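Local structure of gdp-l-fucose synthetase (Naegleria fowleri, 6AQZ) at residues F73-H83 with C115-S126. The protein binds NADP and probably makes GDP-L-fucose by NADPH-dependent epimerisation and reduction of a GDP-sugar intermediate. Sequence-based numbering, arbitrary orientation.
Sequences FEKYRPTYVIH and CCYDFGVKKTIS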
ATOM      1  N   PHE A  73       4.065  17.407  18.113  1.00 54.32           N
ATOM      2  CA  PHE A  73       5.498  17.123  18.126  1.00 58.25           C
ATOM      3  C   PHE A  73       6.304  18.381  18.420  1.00 62.47           C
ATOM      4  O   PHE A  73       7.214  18.356  19.255  1.00 63.51           O
ATOM      5  CB  PHE A  73       5.938  16.504  16.801  1.00 53.28           C
ATOM      6  CG  PHE A  73       5.545  15.062  16.648  1.00 45.97           C
ATOM      7  CD1 PHE A  73       4.243  14.719  16.287  1.00 43.08           C
ATOM      8  CD2 PHE A  73       6.471  14.046  16.852  1.00 41.28           C
ATOM      9  CE1 PHE A  73       3.865  13.389  16.135  1.00 36.17           C
ATOM     10  CE2 PHE A  73       6.114  12.710  16.697  1.00 38.09           C
ATOM     11  CZ  PHE A  73       4.803  12.379  16.340  1.00 38.09           C
ATOM     12  N   GLU A  74       5.963  19.501  17.780  1.00 65.66           N
ATOM     13  CA  GLU A  74       6.657  20.742  18.100  1.00 67.35           C
ATOM     14  C   GLU A  74       6.417  21.119  19.552  1.00 72.51           C
ATOM     15  O   GLU A  74       7.327  21.609  20.227  1.00 73.92           O
ATOM     16  CB  GLU A  74       6.207  21.881  17.176  1.00 65.16           C
ATOM     17  CG  GLU A  74       6.435  21.614  15.692  1.00 73.81           C
ATOM     18  CD  GLU A  74       6.149  22.814  14.792  1.00 82.50           C
ATOM     19  OE1 GLU A  74       6.074  23.946  15.308  1.00 88.44           O
ATOM     20  OE2 GLU A  74       6.005  22.627  13.561  1.00 82.54           O
ATOM     21  N   LYS A  75       5.210  20.845  20.065  1.00 70.49           N
ATOM     22  CA  LYS A  75       4.847  21.277  21.412  1.00 67.85           C
ATOM     23  C   LYS A  75       5.493  20.418  22.491  1.00 62.19           C
ATOM     24  O   LYS A  75       6.049  20.948  23.457  1.00 63.63           O
ATOM     25  CB  LYS A  75       3.326  21.269  21.571  1.00 73.76           C
ATOM     26  CG  LYS A  75       2.837  21.599  22.982  1.00 77.86           C
ATOM     27  CD  LYS A  75       1.579  22.448  22.923  1.00 83.57           C
ATOM     28  CE  LYS A  75       1.005  22.736  24.306  1.00 91.21           C
ATOM     29  NZ  LYS A  75       0.079  21.653  24.738  1.00 91.81           N
ATOM     30  N   TYR A  76       5.415  19.094  22.357  1.00 60.51           N
ATOM     31  CA  TYR A  76       5.852  18.179  23.407  1.00 60.83           C
ATOM     32  C   TYR A  76       7.242  17.594  23.185  1.00 59.46           C
ATOM     33  O   TYR A  76       7.847  17.118  24.152  1.00 57.83           O
ATOM     34  CB  TYR A  76       4.843  17.025  23.565  1.00 61.69           C
ATOM     35  CG  TYR A  76       3.449  17.489  23.959  1.00 67.18           C
ATOM     36  CD1 TYR A  76       3.199  17.992  25.230  1.00 72.60           C
ATOM     37  CD2 TYR A  76       2.392  17.437  23.057  1.00 67.22           C
ATOM     38  CE1 TYR A  76       1.939  18.438  25.600  1.00 72.86           C
ATOM     39  CE2 TYR A  76       1.126  17.877  23.417  1.00 72.89           C
ATOM     40  CZ  TYR A  76       0.908  18.379  24.695  1.00 75.16           C
ATOM     41  OH  TYR A  76      -0.342  18.816  25.071  1.00 75.26           O
ATOM     42  N   ARG A  77       7.765  17.622  21.947  1.00 56.32           N
ATOM     43  CA  ARG A  77       9.071  17.067  21.593  1.00 52.34           C
ATOM     44  C   ARG A  77       9.278  15.696  22.234  1.00 54.29           C
ATOM     45  O   ARG A  77      10.120  15.562  23.126  1.00 55.53           O
ATOM     46  CB  ARG A  77      10.205  18.006  22.020  1.00 52.88           C
ATOM     47  CG  ARG A  77      10.164  19.417  21.442  1.00 65.52           C
ATOM     48  CD  ARG A  77      10.386  19.451  19.925  1.00 77.76           C
ATOM     49  NE  ARG A  77      10.154  20.797  19.391  1.00 90.89           N
ATOM     50  CZ  ARG A  77      11.057  21.537  18.749  1.00 93.94           C
ATOM     51  NH1 ARG A  77      12.282  21.064  18.518  1.00 93.67           N
ATOM     52  NH2 ARG A  77      10.719  22.751  18.316  1.00 91.76           N
ATOM     53  N   PRO A  78       8.541  14.664  21.831  1.00 54.59           N
ATOM     54  CA  PRO A  78       8.631  13.380  22.532  1.00 52.46           C
ATOM     55  C   PRO A  78       9.939  12.658  22.238  1.00 58.37           C
ATOM     56  O   PRO A  78      10.538  12.829  21.171  1.00 56.54           O
ATOM     57  CB  PRO A  78       7.452  12.593  21.960  1.00 45.73           C
ATOM     58  CG  PRO A  78       7.350  13.115  20.576  1.00 40.37           C
ATOM     59  CD  PRO A  78       7.619  14.590  20.684  1.00 45.62           C
ATOM     60  N   THR A  79      10.355  11.808  23.197  1.00 56.40           N
ATOM     61  CA  THR A  79      11.427  10.831  22.998  1.00 55.90           C
ATOM     62  C   THR A  79      10.906   9.453  22.615  1.00 52.79           C
ATOM     63  O   THR A  79      11.680   8.632  22.114  1.00 46.48           O
ATOM     64  CB  THR A  79      12.311  10.688  24.257  1.00 63.19           C
ATOM     65  OG1 THR A  79      11.508  10.409  25.412  1.00 66.80           O
ATOM     66  CG2 THR A  79      13.131  11.947  24.500  1.00 60.98           C
ATOM     67  N   TYR A  80       9.637   9.167  22.892  1.00 49.95           N
ATOM     68  CA  TYR A  80       9.013   7.911  22.519  1.00 43.71           C
ATOM     69  C   TYR A  80       7.625   8.212  21.994  1.00 51.25           C
ATOM     70  O   TYR A  80       7.003   9.200  22.385  1.00 57.46           O
ATOM     71  CB  TYR A  80       8.962   6.931  23.695  1.00 43.53           C
ATOM     72  CG  TYR A  80      10.353   6.466  24.093  1.00 48.59           C
ATOM     73  CD1 TYR A  80      10.978   5.429  23.415  1.00 49.48           C
ATOM     74  CD2 TYR A  80      11.072   7.111  25.107  1.00 50.89           C
ATOM     75  CE1 TYR A  80      12.274   5.021  23.753  1.00 54.37           C
ATOM     76  CE2 TYR A  80      12.370   6.710  25.452  1.00 44.48           C
ATOM     77  CZ  TYR A  80      12.958   5.669  24.777  1.00 53.59           C
ATOM     78  OH  TYR A  80      14.233   5.255  25.117  1.00 61.73           O
ATOM     79  N   VAL A  81       7.164   7.384  21.066  1.00 42.33           N
ATOM     80  CA  VAL A  81       5.838   7.523  20.495  1.00 42.33           C
ATOM     81  C   VAL A  81       5.185   6.146  20.478  1.00 44.51           C
ATOM     82  O   VAL A  81       5.782   5.172  20.002  1.00 45.46           O
ATOM     83  CB  VAL A  81       5.893   8.152  19.087  1.00 38.92           C
ATOM     84  CG1 VAL A  81       4.546   8.018  18.354  1.00 32.20           C
ATOM     85  CG2 VAL A  81       6.259   9.603  19.202  1.00 36.91           C
ATOM     86  N   ILE A  82       3.972   6.062  21.018  1.00 40.99           N
ATOM     87  CA  ILE A  82       3.121   4.891  20.849  1.00 41.49           C
ATOM     88  C   ILE A  82       1.993   5.323  19.925  1.00 42.55           C
ATOM     89  O   ILE A  82       1.170   6.167  20.295  1.00 49.00           O
ATOM     90  CB  ILE A  82       2.571   4.363  22.177  1.00 42.55           C
ATOM     91  CG1 ILE A  82       3.709   4.012  23.135  1.00 42.32           C
ATOM     92  CG2 ILE A  82       1.693   3.132  21.924  1.00 36.85           C
ATOM     93  CD1 ILE A  82       3.210   3.453  24.444  1.00 43.94           C
ATOM     94  N   HIS A  83       1.961   4.762  18.715  1.00 44.51           N
ATOM     95  CA  HIS A  83       1.046   5.194  17.655  1.00 39.16           C
ATOM     96  C   HIS A  83      -0.130   4.222  17.610  1.00 42.41           C
ATOM     97  O   HIS A  83      -0.040   3.155  17.004  1.00 39.09           O
ATOM     98  CB  HIS A  83       1.792   5.258  16.323  1.00 37.91           C
ATOM     99  CG  HIS A  83       0.911   5.480  15.137  1.00 40.34           C
ATOM    100  ND1 HIS A  83      -0.166   6.347  15.158  1.00 46.78           N
ATOM    101  CD2 HIS A  83       0.973   4.985  13.877  1.00 39.90           C
ATOM    102  CE1 HIS A  83      -0.745   6.349  13.971  1.00 47.66           C
ATOM    103  NE2 HIS A  83      -0.066   5.540  13.173  1.00 42.30           N
ATOM    104  N   CYS A 115       6.704  12.506  11.227  1.00 47.28           N
ATOM    105  CA  CYS A 115       7.000  13.337  12.385  1.00 50.60           C
ATOM    106  C   CYS A 115       7.922  12.616  13.358  1.00 51.12           C
ATOM    107  O   CYS A 115       8.776  13.241  13.996  1.00 55.79           O
ATOM    108  CB  CYS A 115       5.711  13.742  13.100  1.00 52.11           C
ATOM    109  SG  CYS A 115       4.844  15.046  12.287  1.00 58.41           S
ATOM    110  N   CYS A 116       7.739  11.307  13.519  1.00 47.30           N
ATOM    111  CA  CYS A 116       8.587  10.577  14.448  1.00 53.00           C
ATOM    112  C   CYS A 116      10.039  10.668  14.032  1.00 53.28           C
ATOM    113  O   CYS A 116      10.928  10.850  14.872  1.00 55.11           O
ATOM    114  CB  CYS A 116       8.149   9.120  14.542  1.00 50.22           C
ATOM    115  SG  CYS A 116       6.661   8.931  15.457  1.00 44.93           S
ATOM    116  N   TYR A 117      10.293  10.547  12.735  1.00 54.98           N
ATOM    117  CA  TYR A 117      11.656  10.604  12.242  1.00 52.95           C
ATOM    118  C   TYR A 117      12.214  12.021  12.325  1.00 54.45           C
ATOM    119  O   TYR A 117      13.307  12.238  12.865  1.00 54.92           O
ATOM    120  CB  TYR A 117      11.705  10.090  10.808  1.00 47.97           C
ATOM    121  CG  TYR A 117      13.110   9.888  10.373  1.00 48.03           C
ATOM    122  CD1 TYR A 117      13.819   8.777  10.793  1.00 47.02           C
ATOM    123  CD2 TYR A 117      13.764  10.844   9.600  1.00 58.14           C
ATOM    124  CE1 TYR A 117      15.153   8.595  10.418  1.00 56.93           C
ATOM    125  CE2 TYR A 117      15.087  10.670   9.213  1.00 60.62           C
ATOM    126  CZ  TYR A 117      15.776   9.545   9.634  1.00 60.31           C
ATOM    127  OH  TYR A 117      17.085   9.368   9.268  1.00 63.87           O
ATOM    128  N   ASP A 118      11.463  13.005  11.819  1.00 52.91           N
ATOM    129  CA  ASP A 118      11.988  14.367  11.754  1.00 56.08           C
ATOM    130  C   ASP A 118      12.292  14.930  13.136  1.00 54.87           C
ATOM    131  O   ASP A 118      13.220  15.729  13.287  1.00 61.97           O
ATOM    132  CB  ASP A 118      11.016  15.292  11.019  1.00 58.01           C
ATOM    133  CG  ASP A 118      10.927  14.997   9.529  1.00 61.56           C
ATOM    134  OD1 ASP A 118      11.714  14.173   9.012  1.00 63.75           O
ATOM    135  OD2 ASP A 118      10.069  15.613   8.866  1.00 65.06           O
ATOM    136  N   PHE A 119      11.510  14.566  14.142  1.00 54.98           N
ATOM    137  CA  PHE A 119      11.714  15.068  15.491  1.00 51.79           C
ATOM    138  C   PHE A 119      12.561  14.145  16.345  1.00 54.86           C
ATOM    139  O   PHE A 119      12.676  14.369  17.555  1.00 62.94           O
ATOM    140  CB  PHE A 119      10.364  15.302  16.165  1.00 49.20           C
ATOM    141  CG  PHE A 119       9.657  16.540  15.688  1.00 55.51           C
ATOM    142  CD1 PHE A 119       8.908  16.525  14.532  1.00 51.38           C
ATOM    143  CD2 PHE A 119       9.742  17.721  16.408  1.00 61.68           C
ATOM    144  CE1 PHE A 119       8.258  17.657  14.104  1.00 54.83           C
ATOM    145  CE2 PHE A 119       9.095  18.858  15.979  1.00 62.20           C
ATOM    146  CZ  PHE A 119       8.350  18.822  14.827  1.00 59.04           C
ATOM    147  N   GLY A 120      13.185  13.141  15.741  1.00 55.33           N
ATOM    148  CA  GLY A 120      14.142  12.291  16.428  1.00 60.42           C
ATOM    149  C   GLY A 120      13.615  11.432  17.560  1.00 57.60           C
ATOM    150  O   GLY A 120      14.315  11.244  18.563  1.00 64.06           O
ATOM    151  N   VAL A 121      12.401  10.904  17.429  1.00 54.49           N
ATOM    152  CA  VAL A 121      11.887   9.978  18.433  1.00 49.68           C
ATOM    153  C   VAL A 121      12.792   8.755  18.475  1.00 49.99           C
ATOM    154  O   VAL A 121      13.197   8.233  17.430  1.00 49.44           O
ATOM    155  CB  VAL A 121      10.438   9.603  18.100  1.00 47.53           C
ATOM    156  CG1 VAL A 121       9.923   8.551  19.060  1.00 46.52           C
ATOM    157  CG2 VAL A 121       9.551  10.858  18.117  1.00 48.26           C
ATOM    158  N   LYS A 122      13.157   8.322  19.684  1.00 53.32           N
ATOM    159  CA  LYS A 122      14.089   7.203  19.807  1.00 55.96           C
ATOM    160  C   LYS A 122      13.442   5.908  19.340  1.00 50.28           C
ATOM    161  O   LYS A 122      14.014   5.182  18.518  1.00 46.72           O
ATOM    162  CB  LYS A 122      14.596   7.062  21.250  1.00 51.66           C
ATOM    163  CG  LYS A 122      15.409   8.235  21.799  1.00 53.28           C
ATOM    164  CD  LYS A 122      15.825   7.961  23.253  1.00 55.39           C
ATOM    165  CE  LYS A 122      16.911   8.902  23.770  1.00 66.37           C
ATOM    166  NZ  LYS A 122      16.462  10.317  23.876  1.00 72.86           N
ATOM    167  N   LYS A 123      12.218   5.639  19.796  1.00 42.44           N
ATOM    168  CA  LYS A 123      11.513   4.417  19.431  1.00 47.58           C
ATOM    169  C   LYS A 123      10.030   4.727  19.235  1.00 48.29           C
ATOM    170  O   LYS A 123       9.435   5.474  20.013  1.00 51.51           O
ATOM    171  CB  LYS A 123      11.684   3.324  20.486  1.00 42.50           C
ATOM    172  CG  LYS A 123      11.230   1.957  20.014  1.00 47.22           C
ATOM    173  CD  LYS A 123      11.099   0.956  21.155  1.00 46.21           C
ATOM    174  CE  LYS A 123      12.423   0.352  21.531  1.00 42.72           C
ATOM    175  NZ  LYS A 123      12.260  -0.822  22.453  1.00 48.54           N
ATOM    176  N   THR A 124       9.457   4.189  18.160  1.00 44.50           N
ATOM    177  CA  THR A 124       8.054   4.371  17.812  1.00 45.57           C
ATOM    178  C   THR A 124       7.426   2.996  17.663  1.00 46.24           C
ATOM    179  O   THR A 124       7.984   2.130  16.986  1.00 38.63           O
ATOM    180  CB  THR A 124       7.914   5.202  16.520  1.00 41.74           C
ATOM    181  OG1 THR A 124       8.354   6.534  16.784  1.00 40.86           O
ATOM    182  CG2 THR A 124       6.467   5.227  15.981  1.00 37.96           C
ATOM    183  N   ILE A 125       6.305   2.771  18.340  1.00 39.97           N
ATOM    184  CA  ILE A 125       5.603   1.503  18.246  1.00 36.60           C
ATOM    185  C   ILE A 125       4.234   1.787  17.677  1.00 40.17           C
ATOM    186  O   ILE A 125       3.447   2.520  18.287  1.00 48.28           O
ATOM    187  CB  ILE A 125       5.483   0.796  19.597  1.00 36.38           C
ATOM    188  CG1 ILE A 125       6.858   0.587  20.177  1.00 36.29           C
ATOM    189  CG2 ILE A 125       4.862  -0.572  19.402  1.00 36.59           C
ATOM    190  CD1 ILE A 125       6.815  -0.206  21.423  1.00 45.00           C
ATOM    191  N   SER A 126       3.950   1.208  16.522  1.00 39.72           N
ATOM    192  CA  SER A 126       2.674   1.370  15.858  1.00 34.76           C
ATOM    193  C   SER A 126       1.893   0.078  16.019  1.00 36.48           C
ATOM    194  O   SER A 126       2.418  -0.936  16.478  1.00 37.81           O
ATOM    195  CB  SER A 126       2.887   1.722  14.386  1.00 35.99           C
ATOM    196  OG  SER A 126       3.533   2.976  14.281  1.00 38.94           O
TER
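Phe-73, in the last turn of helix 66-76, and Phe-119, just after helix 98-118, interlock: the Phe-73 ring takes Cys-115 CB on its face, while Phe-73 CB lies over the face of the Phe-119 ring. Cys-115 CB stands 3.4 Å from the centroid of the Phe-73 ring, almost on its normal. Phe-73 CB sits 3.6 Å from the centroid of the Phe-119 ring; both are CH-pi contacts. The two rings meet obliquely, planes at 43°. With chi1 of -76°, CG of Phe-119 lies anti to its carbonyl carbon, and the ring reaches the end of helix 66-76, where Glu-74 CG, and Arg-77 CD just beyond the helix, meet its edge. Arg-77 NE bonds to Glu-74 O within the guanidinium plane. Gly-120, whose positive phi suits glycine, closes helix 98-118 in a Schellman motif and turns the chain into Val-121. Small apolar side chains pack between the sheet and helix 98-118: Val-121 CG2 meets Val-81 CG2 at 3.7 Å, and Val-81 CG1 packs equally close to Cys-116 SG.

Lys-122 N to Thr-79 O opens the parallel pairing, followed by Val-81 N to Lys-123 O, Ile-125 N to Val-81 O and His-83 N to Ile-125 O (2.7 Å). The Tyr-80 ring meets Lys-123 CB at its edge, and Lys-123 NZ reaches Met-251 O. Ser-126 OG lies at the His-83 ring edge, 3.3 Å from CD2; ND1 bonds to Thr-30 OG1 and NE2 to Asn-109 OD1, giving the buried imidazole a partner at each nitrogen. In this Rossmann-fold beta-alpha-beta unit, strand 26-30 flanks 80-83, strand 184-194 flanks 123-127, and helix 240-253 packs on Ile-82 and Ile-125 across the sheet from helix 98-118.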